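Local coordinates for protein phenol hydroxylase component phL (Pseudomonas stutzeri, PDB 3U52) that probably serves as the helical beta subunit of a multicomponent bacterial phenol hydroxylase, helping to build the complex that oxidises phenols, at residues L126-E130 with M226-Y231; L123-R127 with L167-A171. All blocks are in the same frame, centred on the assembly; numbering follows the deposited sequence.

Contact 1 (L126-E130 with M226-Y231); sequences LRHVE and MYPLVY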
# COMPACT_ATOMS: atom_id res chain seq x y z
N LEU D 126 -5.14 38.03 -12.59
CA LEU D 126 -5.55 36.78 -13.17
C LEU D 126 -6.11 35.76 -12.16
O LEU D 126 -6.84 34.87 -12.58
CB LEU D 126 -4.40 36.13 -13.96
CG LEU D 126 -3.83 36.90 -15.17
CD1 LEU D 126 -2.76 36.04 -15.86
CD2 LEU D 126 -4.94 37.19 -16.13
N ARG D 127 -5.80 35.86 -10.86
CA ARG D 127 -6.49 35.00 -9.89
C ARG D 127 -8.00 35.14 -9.93
O ARG D 127 -8.72 34.21 -9.56
CB ARG D 127 -6.03 35.24 -8.46
CG ARG D 127 -6.13 36.67 -7.95
CD ARG D 127 -5.61 36.76 -6.53
NE ARG D 127 -5.83 38.11 -6.05
CZ ARG D 127 -6.44 38.44 -4.91
NH1 ARG D 127 -6.82 37.51 -4.04
NH2 ARG D 127 -6.59 39.73 -4.61
N HIS D 128 -8.49 36.33 -10.32
CA HIS D 128 -9.94 36.56 -10.38
C HIS D 128 -10.57 35.86 -11.58
O HIS D 128 -11.72 35.36 -11.57
CB HIS D 128 -10.20 38.07 -10.39
CG HIS D 128 -9.59 38.81 -9.24
ND1 HIS D 128 -9.95 38.60 -7.92
CD2 HIS D 128 -8.62 39.76 -9.21
CE1 HIS D 128 -9.26 39.41 -7.14
NE2 HIS D 128 -8.45 40.13 -7.91
N VAL D 129 -9.79 35.73 -12.62
CA VAL D 129 -10.19 35.02 -13.82
C VAL D 129 -10.23 33.52 -13.49
O VAL D 129 -11.18 32.81 -13.86
CB VAL D 129 -9.20 35.33 -14.98
CG1 VAL D 129 -9.50 34.50 -16.25
CG2 VAL D 129 -9.23 36.84 -15.27
N GLU D 130 -9.20 33.04 -12.76
CA GLU D 130 -9.16 31.64 -12.28
C GLU D 130 -10.40 31.33 -11.45
O GLU D 130 -11.01 30.23 -11.55
CB GLU D 130 -7.87 31.41 -11.47
CG GLU D 130 -6.60 31.44 -12.34
CD GLU D 130 -6.67 30.50 -13.56
OE1 GLU D 130 -7.04 29.32 -13.37
OE2 GLU D 130 -6.39 30.91 -14.74
N MET D 226 -5.65 33.10 -23.64
CA MET D 226 -5.04 33.65 -22.41
C MET D 226 -3.74 32.99 -21.95
O MET D 226 -2.76 33.67 -21.63
CB MET D 226 -6.03 33.63 -21.25
CG MET D 226 -5.45 34.16 -19.96
SD MET D 226 -6.73 34.37 -18.73
CE MET D 226 -7.04 32.63 -18.36
N TYR D 227 -3.76 31.66 -21.85
CA TYR D 227 -2.60 30.93 -21.37
C TYR D 227 -1.37 31.14 -22.25
O TYR D 227 -0.33 31.47 -21.73
CB TYR D 227 -2.95 29.45 -21.12
CG TYR D 227 -3.46 29.28 -19.72
CD1 TYR D 227 -4.75 29.64 -19.39
CD2 TYR D 227 -2.59 28.84 -18.69
CE1 TYR D 227 -5.21 29.53 -18.09
CE2 TYR D 227 -3.03 28.73 -17.38
CZ TYR D 227 -4.33 29.08 -17.10
OH TYR D 227 -4.78 28.96 -15.82
N PRO D 228 -1.49 30.97 -23.60
CA PRO D 228 -0.31 31.33 -24.42
C PRO D 228 0.13 32.78 -24.27
O PRO D 228 1.32 33.03 -24.10
CB PRO D 228 -0.76 31.02 -25.86
CG PRO D 228 -1.88 29.90 -25.66
CD PRO D 228 -2.60 30.42 -24.43
N LEU D 229 -0.81 33.73 -24.27
CA LEU D 229 -0.44 35.14 -24.15
C LEU D 229 0.32 35.40 -22.88
O LEU D 229 1.38 36.03 -22.89
CB LEU D 229 -1.67 36.07 -24.21
CG LEU D 229 -1.41 37.58 -24.04
CD1 LEU D 229 -0.56 38.14 -25.17
CD2 LEU D 229 -2.75 38.31 -23.96
N VAL D 230 -0.22 34.91 -21.77
CA VAL D 230 0.34 35.20 -20.45
C VAL D 230 1.60 34.36 -20.09
O VAL D 230 2.65 34.91 -19.70
CB VAL D 230 -0.73 35.12 -19.34
CG1 VAL D 230 -0.09 35.41 -17.97
CG2 VAL D 230 -1.84 36.12 -19.61
N TYR D 231 1.50 33.04 -20.21
CA TYR D 231 2.56 32.18 -19.68
C TYR D 231 3.60 31.79 -20.71
O TYR D 231 4.60 31.15 -20.34
CB TYR D 231 1.99 30.94 -18.96
CG TYR D 231 1.05 31.34 -17.84
CD1 TYR D 231 -0.31 31.29 -17.99
CD2 TYR D 231 1.56 31.83 -16.65
CE1 TYR D 231 -1.18 31.70 -16.95
CE2 TYR D 231 0.72 32.22 -15.62
CZ TYR D 231 -0.64 32.15 -15.78
OH TYR D 231 -1.44 32.57 -14.73
O HOH W 1 -4.05 32.55 -14.92

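Contact 2 (L123-R127 with L167-A171); sequences LVPLR and LSRIA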
# COMPACT_ATOMS: atom_id res chain seq x y z
N LEU D 123 -0.14 40.50 -13.74
CA LEU D 123 -0.15 39.04 -13.46
C LEU D 123 -1.12 38.66 -12.35
O LEU D 123 -2.01 37.83 -12.55
CB LEU D 123 1.27 38.55 -13.11
CG LEU D 123 1.39 37.02 -12.90
CD1 LEU D 123 0.99 36.30 -14.19
CD2 LEU D 123 2.78 36.64 -12.48
N VAL D 124 -0.97 39.25 -11.18
CA VAL D 124 -1.76 38.79 -10.04
C VAL D 124 -3.29 38.85 -10.23
O VAL D 124 -3.98 37.94 -9.76
CB VAL D 124 -1.24 39.40 -8.68
CG1 VAL D 124 -2.14 39.04 -7.53
CG2 VAL D 124 0.22 38.92 -8.41
N PRO D 125 -3.85 39.90 -10.92
CA PRO D 125 -5.32 39.91 -11.01
C PRO D 125 -5.95 38.75 -11.82
O PRO D 125 -7.15 38.50 -11.70
CB PRO D 125 -5.66 41.30 -11.59
CG PRO D 125 -4.41 42.16 -11.30
CD PRO D 125 -3.27 41.13 -11.47
N LEU D 126 -5.14 38.03 -12.59
CA LEU D 126 -5.55 36.78 -13.17
C LEU D 126 -6.11 35.76 -12.16
O LEU D 126 -6.84 34.87 -12.58
CB LEU D 126 -4.40 36.13 -13.96
CG LEU D 126 -3.83 36.90 -15.17
CD1 LEU D 126 -2.76 36.04 -15.86
CD2 LEU D 126 -4.94 37.19 -16.13
N ARG D 127 -5.80 35.86 -10.86
CA ARG D 127 -6.49 35.00 -9.89
C ARG D 127 -8.00 35.14 -9.93
O ARG D 127 -8.72 34.21 -9.56
CB ARG D 127 -6.03 35.24 -8.46
CG ARG D 127 -6.13 36.67 -7.95
CD ARG D 127 -5.61 36.76 -6.53
NE ARG D 127 -5.83 38.11 -6.05
CZ ARG D 127 -6.44 38.44 -4.91
NH1 ARG D 127 -6.82 37.51 -4.04
NH2 ARG D 127 -6.59 39.73 -4.61
N LEU D 167 -1.00 32.21 -7.76
CA LEU D 167 -0.91 33.63 -8.18
C LEU D 167 -1.07 34.54 -6.96
O LEU D 167 -0.30 35.50 -6.77
CB LEU D 167 -1.95 33.95 -9.28
CG LEU D 167 -1.78 33.40 -10.70
CD1 LEU D 167 -3.11 33.47 -11.48
CD2 LEU D 167 -0.64 34.07 -11.46
N SER D 168 -2.04 34.24 -6.10
CA SER D 168 -2.14 34.86 -4.78
C SER D 168 -0.84 34.87 -3.96
O SER D 168 -0.47 35.88 -3.33
CB SER D 168 -3.21 34.17 -3.97
OG SER D 168 -4.44 34.27 -4.65
N ARG D 169 -0.16 33.72 -3.92
CA ARG D 169 1.05 33.61 -3.12
C ARG D 169 2.21 34.43 -3.64
O ARG D 169 3.07 34.86 -2.88
CB ARG D 169 1.47 32.15 -3.04
CG ARG D 169 0.62 31.39 -2.02
CD ARG D 169 1.55 30.43 -1.37
NE ARG D 169 1.21 29.12 -1.82
CZ ARG D 169 2.02 28.08 -1.85
NH1 ARG D 169 3.32 28.15 -1.52
NH2 ARG D 169 1.49 26.95 -2.26
N ILE D 170 2.25 34.64 -4.93
CA ILE D 170 3.24 35.56 -5.50
C ILE D 170 3.05 36.94 -4.86
O ILE D 170 4.02 37.58 -4.43
CB ILE D 170 3.06 35.67 -7.01
CG1 ILE D 170 3.48 34.34 -7.68
CG2 ILE D 170 3.81 36.88 -7.54
CD1 ILE D 170 3.39 34.36 -9.18
N ALA D 171 1.80 37.38 -4.75
CA ALA D 171 1.54 38.68 -4.15
C ALA D 171 1.91 38.67 -2.69
O ALA D 171 2.49 39.65 -2.20
CB ALA D 171 0.11 39.07 -4.33

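Contact 1 (L126-E130 with M226-Y231)
Leu126 pushes its CD1 methyl tip to tip against Val230, tightly at CG1 (3.5 Å from Leu126 CD1 to Val230 CG1). One turn along, Val129 and Met226 also meet end on, with Val129 CG1 3.7 Å from Met226 SD; the methionine is extended as far as SD, CG lying opposite N (chi1 179°), then bends at chi3 to bring CE beside the same methyl. Tyr227, which lines a xenon pocket, donates from OH a 2.7 Å hydrogen bond to Glu130 OE2, arriving from above the carboxylate, 45° out of its plane, and ring and carboxylate stand 87° apart. A water gives Glu130 OE2 a second bond and links it to Tyr231 OH (2.6 Å from the water O), sitting in plane at the edge of that ring. Arg160 makes a salt bridge to OE1, so both oxygens of this buried carboxylate are engaged, and its negative charge is probably stabilised. Segments 126-130 and 226-231, on helices 126-143 and 211-240, run roughly antiparallel in the helical bundle core, their axes 13.4 Å apart and bridged by side chains. Helix 147-175 adds Ile163 against Glu130 and Tyr227, while helix 276-302 packs Leu297 on Met226 and Leu300 on Val230.

Contact 2 (L123-R127 with L167-A171)
The guanidinium of Arg127 is approached obliquely by Ser168 OG, which lies 4.1 Å from Arg127 NH1, while one face carries CE1 of His128, offset toward the rim. NH2 forms a salt bridge with an acidic side chain of another protein's chain, Ser168 OG is hydrogen-bonded to Gly164 O within its own helix, and no hydrogen bond joins the arginine to the serine. The closest approach is instead at the aliphatic part, where Arg127 CD is 3.3 Å from Ser168 OG. A type I beta turn, Leu123 to Leu126, carries the chain from helix 113-122 into helix 126-143, and in this all-helical bundle it is packed against helix 147-175. Leu167 drives into the turn. Its CD1 sits over the Leu126-Arg127 peptide, 3.7 Å from Arg127 N, and its CD2 meets Leu123 CG at 3.9 Å, the two leucines crossing at about a right angle. With CG anti to N (chi1 -176°) and chi2 near 61°, Leu123 turns CD2 to Ile170 CD1. Val124 spreads its two methyls over the helix, CG1 on Ala171 CB at 3.9 Å and CG2 by Leu167 O. With an alanine at Val124 both methyls go, and Ala171 CB would probably lose its cover from the turn as a gap opened beside it. Leu182, from helix 180-191, also touches Arg127 and Ala171. At the other end of the turn, Leu126 CB rests 3.9 Å from Leu167 CD1.

Leu126 belongs to both contacts: in contact 1 its CD1 faces helix 211-240, in contact 2 its CB lies by helix 147-175. The two centres are 10 Å apart and the packing runs on between them. Tyr231 OH of contact 1 lies 3.7 Å from Leu167 CD2 of contact 2, Val230 CG1 is 4.0 Å from Leu123 CD1, and Glu130 CG is 4.1 Å from Leu167 CD1. Leu167 is thus wedged between the turn of 123-127 and the polar group of contact 1. A bound xenon sits about 4 Å from the Tyr231 side chain, and Tyr227 lines a xenon pocket with Asp232 and Tyr257; the Leu126 side chain is about 11 Å from a xenon.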